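Local coordinates for protein ArsC family reductase (Pseudomonas aeruginosa, PDB 1RW1) that is of unconfirmed function but, as a thioredoxin-fold member of the ArsC family, probably acts as a glutathione-dependent thiol reductase, at residues T1-M13 against Y27-H41. Numbering follows the deposited sequence.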
ATOM      1  N   THR A   1       3.404   2.137 -17.393  1.00 19.72           N
ATOM      2  CA  THR A   1       3.764   3.072 -16.295  1.00 15.56           C
ATOM      3  C   THR A   1       3.732   2.368 -14.947  1.00 12.61           C
ATOM      4  O   THR A   1       2.661   1.910 -14.521  1.00 16.08           O
ATOM      5  CB  THR A   1       2.756   4.236 -16.242  1.00 16.24           C
ATOM      6  OG1 THR A   1       2.699   4.908 -17.506  1.00 18.45           O
ATOM      7  CG2 THR A   1       3.206   5.295 -15.237  1.00 17.19           C
ATOM      8  N   TYR A   2       4.866   2.318 -14.255  1.00  9.84           N
ATOM      9  CA  TYR A   2       4.885   1.835 -12.886  1.00  8.77           C
ATOM     10  C   TYR A   2       4.355   2.940 -11.971  1.00  7.56           C
ATOM     11  O   TYR A   2       4.616   4.132 -12.197  1.00  8.65           O
ATOM     12  CB  TYR A   2       6.314   1.512 -12.497  1.00  9.75           C
ATOM     13  CG  TYR A   2       6.938   0.434 -13.354  1.00 12.15           C
ATOM     14  CD1 TYR A   2       6.258  -0.739 -13.650  1.00 17.60           C
ATOM     15  CD2 TYR A   2       8.221   0.579 -13.873  1.00 15.14           C
ATOM     16  CE1 TYR A   2       6.831  -1.729 -14.426  1.00 19.30           C
ATOM     17  CE2 TYR A   2       8.810  -0.412 -14.643  1.00 17.70           C
ATOM     18  CZ  TYR A   2       8.107  -1.563 -14.909  1.00 17.55           C
ATOM     19  OH  TYR A   2       8.689  -2.542 -15.677  1.00 20.93           O
ATOM     20  N   VAL A   3       3.643   2.532 -10.929  1.00  7.11           N
ATOM     21  CA  VAL A   3       3.033   3.496 -10.002  1.00  6.61           C
ATOM     22  C   VAL A   3       3.309   3.038  -8.571  1.00  6.46           C
ATOM     23  O   VAL A   3       3.023   1.891  -8.210  1.00  7.31           O
ATOM     24  CB  VAL A   3       1.506   3.646 -10.212  1.00  7.85           C
ATOM     25  CG1 VAL A   3       0.980   4.762  -9.328  1.00  7.98           C
ATOM     26  CG2 VAL A   3       1.195   3.916 -11.680  1.00  9.28           C
ATOM     27  N   LEU A   4       3.883   3.938  -7.774  1.00  6.38           N
ATOM     28  CA  LEU A   4       4.194   3.704  -6.377  1.00  6.16           C
ATOM     29  C   LEU A   4       3.188   4.480  -5.531  1.00  5.95           C
ATOM     30  O   LEU A   4       3.055   5.691  -5.693  1.00  7.55           O
ATOM     31  CB  LEU A   4       5.616   4.193  -6.086  1.00  6.59           C
ATOM     32  CG  LEU A   4       6.165   3.776  -4.715  1.00  7.55           C
ATOM     33  CD1 LEU A   4       6.474   2.282  -4.676  1.00  8.05           C
ATOM     34  CD2 LEU A   4       7.402   4.592  -4.395  1.00  8.47           C
ATOM     35  N   TYR A   5       2.535   3.801  -4.598  1.00  5.41           N
ATOM     36  CA  TYR A   5       1.485   4.376  -3.763  1.00  5.72           C
ATOM     37  C   TYR A   5       1.957   4.444  -2.322  1.00  5.41           C
ATOM     38  O   TYR A   5       2.424   3.444  -1.758  1.00  6.31           O
ATOM     39  CB  TYR A   5       0.234   3.494  -3.801  1.00  5.88           C
ATOM     40  CG  TYR A   5      -0.418   3.346  -5.152  1.00  5.66           C
ATOM     41  CD1 TYR A   5       0.073   2.478  -6.093  1.00  6.64           C
ATOM     42  CD2 TYR A   5      -1.539   4.082  -5.474  1.00  6.39           C
ATOM     43  CE1 TYR A   5      -0.541   2.334  -7.324  1.00  7.30           C
ATOM     44  CE2 TYR A   5      -2.162   3.954  -6.702  1.00  7.19           C
ATOM     45  CZ  TYR A   5      -1.660   3.067  -7.630  1.00  7.37           C
ATOM     46  OH  TYR A   5      -2.276   2.926  -8.853  1.00  9.15           O
ATOM     47  N   GLY A   6       1.781   5.607  -1.703  1.00  5.78           N
ATOM     48  CA  GLY A   6       2.111   5.774  -0.299  1.00  5.98           C
ATOM     49  C   GLY A   6       2.144   7.243   0.067  1.00  5.64           C
ATOM     50  O   GLY A   6       1.311   8.028  -0.381  1.00  6.59           O
ATOM     51  N   ILE A   7       3.112   7.625   0.904  1.00  5.88           N
ATOM     52  CA  ILE A   7       3.304   8.997   1.361  1.00  6.39           C
ATOM     53  C   ILE A   7       4.794   9.321   1.326  1.00  6.25           C
ATOM     54  O   ILE A   7       5.624   8.452   1.080  1.00  7.32           O
ATOM     55  CB  ILE A   7       2.722   9.200   2.801  1.00  6.44           C
ATOM     56  CG1 ILE A   7       3.533   8.406   3.836  1.00  7.40           C
ATOM     57  CG2 ILE A   7       1.246   8.855   2.841  1.00  8.05           C
ATOM     58  CD1 ILE A   7       3.173   8.732   5.282  1.00  8.96           C
ATOM     59  N   LYS A   8       5.140  10.575   1.579  1.00  6.79           N
ATOM     60  CA  LYS A   8       6.541  10.990   1.596  1.00  8.13           C
ATOM     61  C   LYS A   8       7.273  10.616   2.889  1.00  8.70           C
ATOM     62  O   LYS A   8       8.379  10.064   2.864  1.00  9.48           O
ATOM     63  CB  LYS A   8       6.622  12.507   1.372  1.00  8.56           C
ATOM     64  CG  LYS A   8       6.171  12.961  -0.013  1.00  8.99           C
ATOM     65  CD  LYS A   8       6.016  14.500  -0.084  1.00 10.94           C
ATOM     66  CE  LYS A   8       5.646  14.990  -1.484  1.00 12.22           C
ATOM     67  NZ  LYS A   8       5.241  16.446  -1.506  1.00 15.23           N
ATOM     68  N   ALA A   9       6.666  10.945   4.026  1.00  9.05           N
ATOM     69  CA  ALA A   9       7.349  10.890   5.319  1.00 10.45           C
ATOM     70  C   ALA A   9       7.146   9.518   5.949  1.00  9.80           C
ATOM     71  O   ALA A   9       6.437   9.353   6.943  1.00 12.18           O
ATOM     72  CB  ALA A   9       6.824  11.978   6.246  1.00 14.33           C
ATOM     73  N   CYS A  10       7.823   8.540   5.366  1.00  8.42           N
ATOM     74  CA  CYS A  10       7.730   7.159   5.787  1.00  8.77           C
ATOM     75  C   CYS A  10       9.069   6.515   5.494  1.00  8.02           C
ATOM     76  O   CYS A  10       9.508   6.562   4.353  1.00  7.66           O
ATOM     77  CB  CYS A  10       6.616   6.418   5.031  1.00  8.87           C
ATOM     78  SG  CYS A  10       6.600   4.626   5.256  1.00  8.85           S
ATOM     79  N   ASP A  11       9.717   5.927   6.491  1.00  9.19           N
ATOM     80  CA  ASP A  11      11.018   5.326   6.242  1.00  9.10           C
ATOM     81  C   ASP A  11      10.945   4.178   5.238  1.00  7.55           C
ATOM     82  O   ASP A  11      11.881   3.998   4.466  1.00  8.14           O
ATOM     83  CB  ASP A  11      11.684   4.896   7.520  1.00 11.62           C
ATOM     84  CG  ASP A  11      12.219   6.068   8.314  1.00 14.59           C
ATOM     85  OD1 ASP A  11      12.580   7.138   7.752  1.00 16.65           O
ATOM     86  OD2 ASP A  11      12.333   5.966   9.536  1.00 18.63           O
ATOM     87  N   THR A  12       9.869   3.396   5.222  1.00  7.67           N
ATOM     88  CA  THR A  12       9.747   2.316   4.246  1.00  7.46           C
ATOM     89  C   THR A  12       9.659   2.888   2.836  1.00  6.60           C
ATOM     90  O   THR A  12      10.289   2.368   1.909  1.00  7.07           O
ATOM     91  CB  THR A  12       8.551   1.433   4.576  1.00  8.69           C
ATOM     92  OG1 THR A  12       8.759   0.840   5.864  1.00 10.66           O
ATOM     93  CG2 THR A  12       8.463   0.277   3.614  1.00 10.30           C
HETATM   94  N   MSE A  13       8.884   3.966   2.671  1.00  6.70           N
HETATM   95  CA  MSE A  13       8.827   4.641   1.372  1.00  6.23           C
HETATM   96  C   MSE A  13      10.198   5.155   0.952  1.00  6.14           C
HETATM   97  O   MSE A  13      10.575   5.041  -0.210  1.00  6.89           O
HETATM   98  CB  MSE A  13       7.846   5.811   1.427  1.00  6.51           C
HETATM   99  CG  MSE A  13       6.417   5.399   1.627  1.00  7.46           C
HETATM  100 SE   MSE A  13       5.692   4.394   0.116  1.00 12.65          SE
HETATM  101  CE  MSE A  13       5.828   5.781  -1.224  1.00  9.81           C
ATOM    102  N   TYR A  27       8.845   5.868 -12.437  1.00 11.05           N
ATOM    103  CA  TYR A  27       7.563   5.546 -11.827  1.00  9.50           C
ATOM    104  C   TYR A  27       6.853   6.837 -11.486  1.00  9.71           C
ATOM    105  O   TYR A  27       7.476   7.867 -11.232  1.00 11.91           O
ATOM    106  CB  TYR A  27       7.740   4.675 -10.565  1.00  9.61           C
ATOM    107  CG  TYR A  27       8.602   5.317  -9.496  1.00  8.92           C
ATOM    108  CD1 TYR A  27       9.986   5.209  -9.550  1.00  8.77           C
ATOM    109  CD2 TYR A  27       8.035   6.064  -8.457  1.00  8.94           C
ATOM    110  CE1 TYR A  27      10.779   5.845  -8.607  1.00  8.31           C
ATOM    111  CE2 TYR A  27       8.824   6.686  -7.515  1.00  8.84           C
ATOM    112  CZ  TYR A  27      10.197   6.574  -7.592  1.00  7.67           C
ATOM    113  OH  TYR A  27      10.971   7.212  -6.656  1.00  9.29           O
ATOM    114  N   ASP A  28       5.538   6.759 -11.477  1.00  9.22           N
ATOM    115  CA  ASP A  28       4.689   7.805 -10.937  1.00  9.48           C
ATOM    116  C   ASP A  28       4.506   7.558  -9.444  1.00  7.53           C
ATOM    117  O   ASP A  28       4.516   6.412  -9.003  1.00  9.16           O
ATOM    118  CB  ASP A  28       3.328   7.782 -11.627  1.00 11.01           C
ATOM    119  CG  ASP A  28       3.347   8.398 -13.014  1.00 15.21           C
ATOM    120  OD1 ASP A  28       4.404   8.878 -13.467  1.00 21.09           O
ATOM    121  OD2 ASP A  28       2.324   8.408 -13.702  1.00 19.98           O
ATOM    122  N   PHE A  29       4.328   8.623  -8.682  1.00  8.76           N
ATOM    123  CA  PHE A  29       4.101   8.549  -7.248  1.00  8.04           C
ATOM    124  C   PHE A  29       2.699   9.039  -6.940  1.00  7.37           C
ATOM    125  O   PHE A  29       2.369  10.192  -7.211  1.00  9.53           O
ATOM    126  CB  PHE A  29       5.152   9.377  -6.520  1.00  9.21           C
ATOM    127  CG  PHE A  29       4.893   9.561  -5.035  1.00  7.93           C
ATOM    128  CD1 PHE A  29       4.479   8.522  -4.217  1.00  9.35           C
ATOM    129  CD2 PHE A  29       5.073  10.802  -4.455  1.00  9.17           C
ATOM    130  CE1 PHE A  29       4.271   8.728  -2.850  1.00  9.46           C
ATOM    131  CE2 PHE A  29       4.866  11.004  -3.101  1.00  9.91           C
ATOM    132  CZ  PHE A  29       4.471   9.977  -2.305  1.00  9.83           C
ATOM    133  N   HIS A  30       1.886   8.141  -6.396  1.00  6.77           N
ATOM    134  CA  HIS A  30       0.522   8.421  -5.966  1.00  6.78           C
ATOM    135  C   HIS A  30       0.556   8.622  -4.449  1.00  6.31           C
ATOM    136  O   HIS A  30       0.741   7.664  -3.698  1.00  6.73           O
ATOM    137  CB  HIS A  30      -0.393   7.267  -6.334  1.00  6.79           C
ATOM    138  CG  HIS A  30      -1.813   7.483  -5.927  1.00  7.63           C
ATOM    139  ND1 HIS A  30      -2.831   7.628  -6.842  1.00  9.26           N
ATOM    140  CD2 HIS A  30      -2.380   7.527  -4.698  1.00  8.17           C
ATOM    141  CE1 HIS A  30      -3.964   7.762  -6.180  1.00 10.49           C
ATOM    142  NE2 HIS A  30      -3.723   7.700  -4.883  1.00  9.64           N
ATOM    143  N   ASP A  31       0.438   9.880  -4.032  1.00  6.35           N
ATOM    144  CA  ASP A  31       0.661  10.324  -2.654  1.00  6.25           C
ATOM    145  C   ASP A  31      -0.689  10.474  -1.969  1.00  6.27           C
ATOM    146  O   ASP A  31      -1.477  11.366  -2.333  1.00  6.81           O
ATOM    147  CB  ASP A  31       1.354  11.675  -2.748  1.00  7.50           C
ATOM    148  CG  ASP A  31       1.657  12.327  -1.423  1.00  8.25           C
ATOM    149  OD1 ASP A  31       1.294  11.794  -0.343  1.00  8.14           O
ATOM    150  OD2 ASP A  31       2.283  13.419  -1.476  1.00 11.34           O
ATOM    151  N   TYR A  32      -0.991   9.639  -0.982  1.00  6.33           N
ATOM    152  CA  TYR A  32      -2.294   9.703  -0.312  1.00  6.11           C
ATOM    153  C   TYR A  32      -2.573  11.067   0.285  1.00  6.55           C
ATOM    154  O   TYR A  32      -3.741  11.452   0.360  1.00  7.04           O
ATOM    155  CB  TYR A  32      -2.391   8.642   0.782  1.00  6.56           C
ATOM    156  CG  TYR A  32      -2.238   7.214   0.311  1.00  6.18           C
ATOM    157  CD1 TYR A  32      -2.824   6.749  -0.854  1.00  6.49           C
ATOM    158  CD2 TYR A  32      -1.509   6.312   1.050  1.00  6.42           C
ATOM    159  CE1 TYR A  32      -2.660   5.445  -1.263  1.00  6.82           C
ATOM    160  CE2 TYR A  32      -1.336   5.000   0.646  1.00  5.92           C
ATOM    161  CZ  TYR A  32      -1.916   4.563  -0.513  1.00  5.86           C
ATOM    162  OH  TYR A  32      -1.793   3.275  -0.974  1.00  6.66           O
ATOM    163  N   LYS A  33      -1.549  11.796   0.754  1.00  6.68           N
ATOM    164  CA  LYS A  33      -1.758  13.128   1.332  1.00  7.04           C
ATOM    165  C   LYS A  33      -2.037  14.201   0.277  1.00  7.36           C
ATOM    166  O   LYS A  33      -2.442  15.301   0.632  1.00  8.74           O
ATOM    167  CB  LYS A  33      -0.584  13.537   2.217  1.00  7.66           C
ATOM    168  CG  LYS A  33      -0.406  12.668   3.453  1.00  7.97           C
ATOM    169  CD  LYS A  33       0.708  13.176   4.350  1.00  9.08           C
ATOM    170  CE  LYS A  33       1.063  12.232   5.499  1.00  9.45           C
ATOM    171  NZ  LYS A  33       2.303  12.635   6.203  1.00 12.37           N
ATOM    172  N   ALA A  34      -1.832  13.882  -0.997  1.00  7.59           N
ATOM    173  CA  ALA A  34      -2.098  14.795  -2.096  1.00  8.33           C
ATOM    174  C   ALA A  34      -3.381  14.455  -2.859  1.00  7.54           C
ATOM    175  O   ALA A  34      -4.033  15.374  -3.362  1.00  8.94           O
ATOM    176  CB  ALA A  34      -0.922  14.820  -3.066  1.00  9.89           C
ATOM    177  N   VAL A  35      -3.708  13.162  -2.991  1.00  7.63           N
ATOM    178  CA  VAL A  35      -4.799  12.739  -3.868  1.00  8.54           C
ATOM    179  C   VAL A  35      -5.727  11.687  -3.266  1.00  8.54           C
ATOM    180  O   VAL A  35      -6.678  11.271  -3.916  1.00  9.87           O
ATOM    181  CB  VAL A  35      -4.277  12.255  -5.240  1.00  9.44           C
ATOM    182  CG1 VAL A  35      -3.579  13.393  -5.980  1.00 11.36           C
ATOM    183  CG2 VAL A  35      -3.377  11.045  -5.094  1.00 10.37           C
ATOM    184  N   GLY A  36      -5.512  11.260  -2.033  1.00  7.74           N
ATOM    185  CA  GLY A  36      -6.373  10.258  -1.441  1.00  7.49           C
ATOM    186  C   GLY A  36      -6.234   8.900  -2.117  1.00  7.31           C
ATOM    187  O   GLY A  36      -5.177   8.556  -2.663  1.00  8.22           O
ATOM    188  N   ILE A  37      -7.301   8.098  -2.063  1.00  7.80           N
ATOM    189  CA  ILE A  37      -7.362   6.770  -2.707  1.00  7.40           C
ATOM    190  C   ILE A  37      -8.845   6.443  -2.880  1.00  7.05           C
ATOM    191  O   ILE A  37      -9.699   7.051  -2.243  1.00  9.08           O
ATOM    192  CB  ILE A  37      -6.651   5.708  -1.848  1.00  8.89           C
ATOM    193  CG1 ILE A  37      -6.321   4.421  -2.627  1.00  9.44           C
ATOM    194  CG2 ILE A  37      -7.499   5.363  -0.613  1.00  9.97           C
ATOM    195  CD1 ILE A  37      -5.547   4.603  -3.929  1.00  9.62           C
ATOM    196  N   ASP A  38      -9.141   5.459  -3.724  1.00  7.96           N
ATOM    197  CA  ASP A  38     -10.518   5.081  -3.971  1.00  8.02           C
ATOM    198  C   ASP A  38     -10.723   3.575  -3.818  1.00  7.78           C
ATOM    199  O   ASP A  38      -9.775   2.789  -3.707  1.00  8.81           O
ATOM    200  CB  ASP A  38     -10.974   5.565  -5.353  1.00  9.75           C
ATOM    201  CG  ASP A  38     -10.296   4.821  -6.481  1.00 10.97           C
ATOM    202  OD1 ASP A  38      -9.491   3.912  -6.267  1.00 18.06           O
ATOM    203  OD2 ASP A  38     -10.639   4.982  -7.648  1.00 20.79           O
ATOM    204  N   ARG A  39     -11.981   3.167  -3.831  1.00  9.10           N
ATOM    205  CA  ARG A  39     -12.333   1.777  -3.619  1.00  9.97           C
ATOM    206  C   ARG A  39     -11.863   0.899  -4.754  1.00  9.04           C
ATOM    207  O   ARG A  39     -11.582  -0.275  -4.536  1.00 10.59           O
ATOM    208  CB  ARG A  39     -13.820   1.589  -3.492  1.00 11.93           C
ATOM    209  CG  ARG A  39     -14.390   1.944  -2.235  1.00 14.89           C
ATOM    210  CD  ARG A  39     -15.808   1.398  -2.137  1.00 16.77           C
ATOM    211  NE  ARG A  39     -16.465   1.963  -0.989  1.00 15.60           N
ATOM    212  CZ  ARG A  39     -17.126   3.092  -1.010  1.00 15.66           C
ATOM    213  NH1 ARG A  39     -17.257   3.782  -2.138  1.00 19.38           N
ATOM    214  NH2 ARG A  39     -17.640   3.541   0.114  1.00 17.60           N
ATOM    215  N   GLU A  40     -11.809   1.420  -5.974  1.00  8.92           N
ATOM    216  CA  GLU A  40     -11.411   0.605  -7.090  1.00  9.52           C
ATOM    217  C   GLU A  40      -9.999   0.054  -6.886  1.00  8.63           C
ATOM    218  O   GLU A  40      -9.741  -1.137  -7.099  1.00  9.92           O
ATOM    219  CB  GLU A  40     -11.568   1.388  -8.401  1.00 10.85           C
ATOM    220  CG  GLU A  40     -11.362   0.535  -9.635  1.00 13.37           C
ATOM    221  CD  GLU A  40      -9.912   0.376 -10.030  1.00 16.33           C
ATOM    222  OE1 GLU A  40      -9.067   1.166  -9.592  1.00 18.74           O
ATOM    223  OE2 GLU A  40      -9.600  -0.559 -10.784  1.00 22.65           O
ATOM    224  N   HIS A  41      -9.079   0.895  -6.429  1.00  7.58           N
ATOM    225  CA  HIS A  41      -7.729   0.444  -6.134  1.00  7.52           C
ATOM    226  C   HIS A  41      -7.729  -0.576  -5.019  1.00  7.08           C
ATOM    227  O   HIS A  41      -7.100  -1.622  -5.108  1.00  7.88           O
ATOM    228  CB  HIS A  41      -6.867   1.634  -5.697  1.00  7.49           C
ATOM    229  CG  HIS A  41      -6.272   2.356  -6.827  1.00  8.61           C
ATOM    230  ND1 HIS A  41      -6.878   3.401  -7.475  1.00 11.75           N
ATOM    231  CD2 HIS A  41      -5.082   2.148  -7.435  1.00 11.37           C
ATOM    232  CE1 HIS A  41      -6.032   3.845  -8.404  1.00 11.94           C
ATOM    233  NE2 HIS A  41      -4.962   3.068  -8.429  1.00 12.42           N
TER
HETATM  234  O   HOH W   1       0.445   2.211   0.130  1.00  7.10           O
HETATM  235  O   HOH W   2       3.005  12.533   1.672  1.00  8.29           O
HETATM  236  O   HOH W   3       2.597  15.807  -0.597  1.00 16.26           O
HETATM  237  O   HOH W   4       4.236  12.509   4.221  1.00  9.78           O
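Tyr-5 and His-41 are joined by a short, bent hydrogen bond in the middle of a chain of hydrogen-bonded side chains. His-41 NE2 donates to Tyr-5 OH at 2.7 Å, with an angle of 132° at the hydrogen. Tyr-5 OH is also hydrogen-bonded to Glu-95 OE1. On the other side of the imidazole, ND1 donates to Asp-38 OD1 at 2.9 Å, almost in the ring plane. Asp-38 OD1 takes the backbone N of His-41 as well, from the opposite face of the carboxylate, and so caps helix 39-49.

The Tyr-5 ring also leans on His-30. Tyr-5 CD2 lies 3.4 Å from His-30 CG, over one face of the imidazole, and the ring planes are inclined by 38°. Val-35 CG2 sits over the opposite face, near its rim. With CG anti to the backbone N (chi1 -180°), the His-30 ring extends to where NE2 donates a hydrogen bond to Gly-36 O.

Strands 2-6 and 27-31 run parallel in the first beta-alpha-beta unit of the thioredoxin fold. Among the backbone hydrogen bonds, Leu-4 N donates to Asp-28 O and Leu-4 O accepts from His-30 N; Gly-6 N and O do the same with His-30 O and Tyr-32 N. The ring of Tyr-32 passes over Gly-6. On the sheet face with Leu-4, the rim of Phe-29 meets the backbone of Ile-7 and CG of Lys-8, while Met-13 CE (selenomethionine) touches Phe-29 CE1 at 3.7 Å.

Two waters link Lys-8 to Asp-31: one joins its backbone N to OD1, the other its NZ to OD2, which are 4.2 Å apart, too far for a salt bridge. The ND1 bond to Asp-38 probably holds the His-41 imidazole so that its NE2-H meets the phenol oxygen, tying the start of helix 39-49 to the sheet.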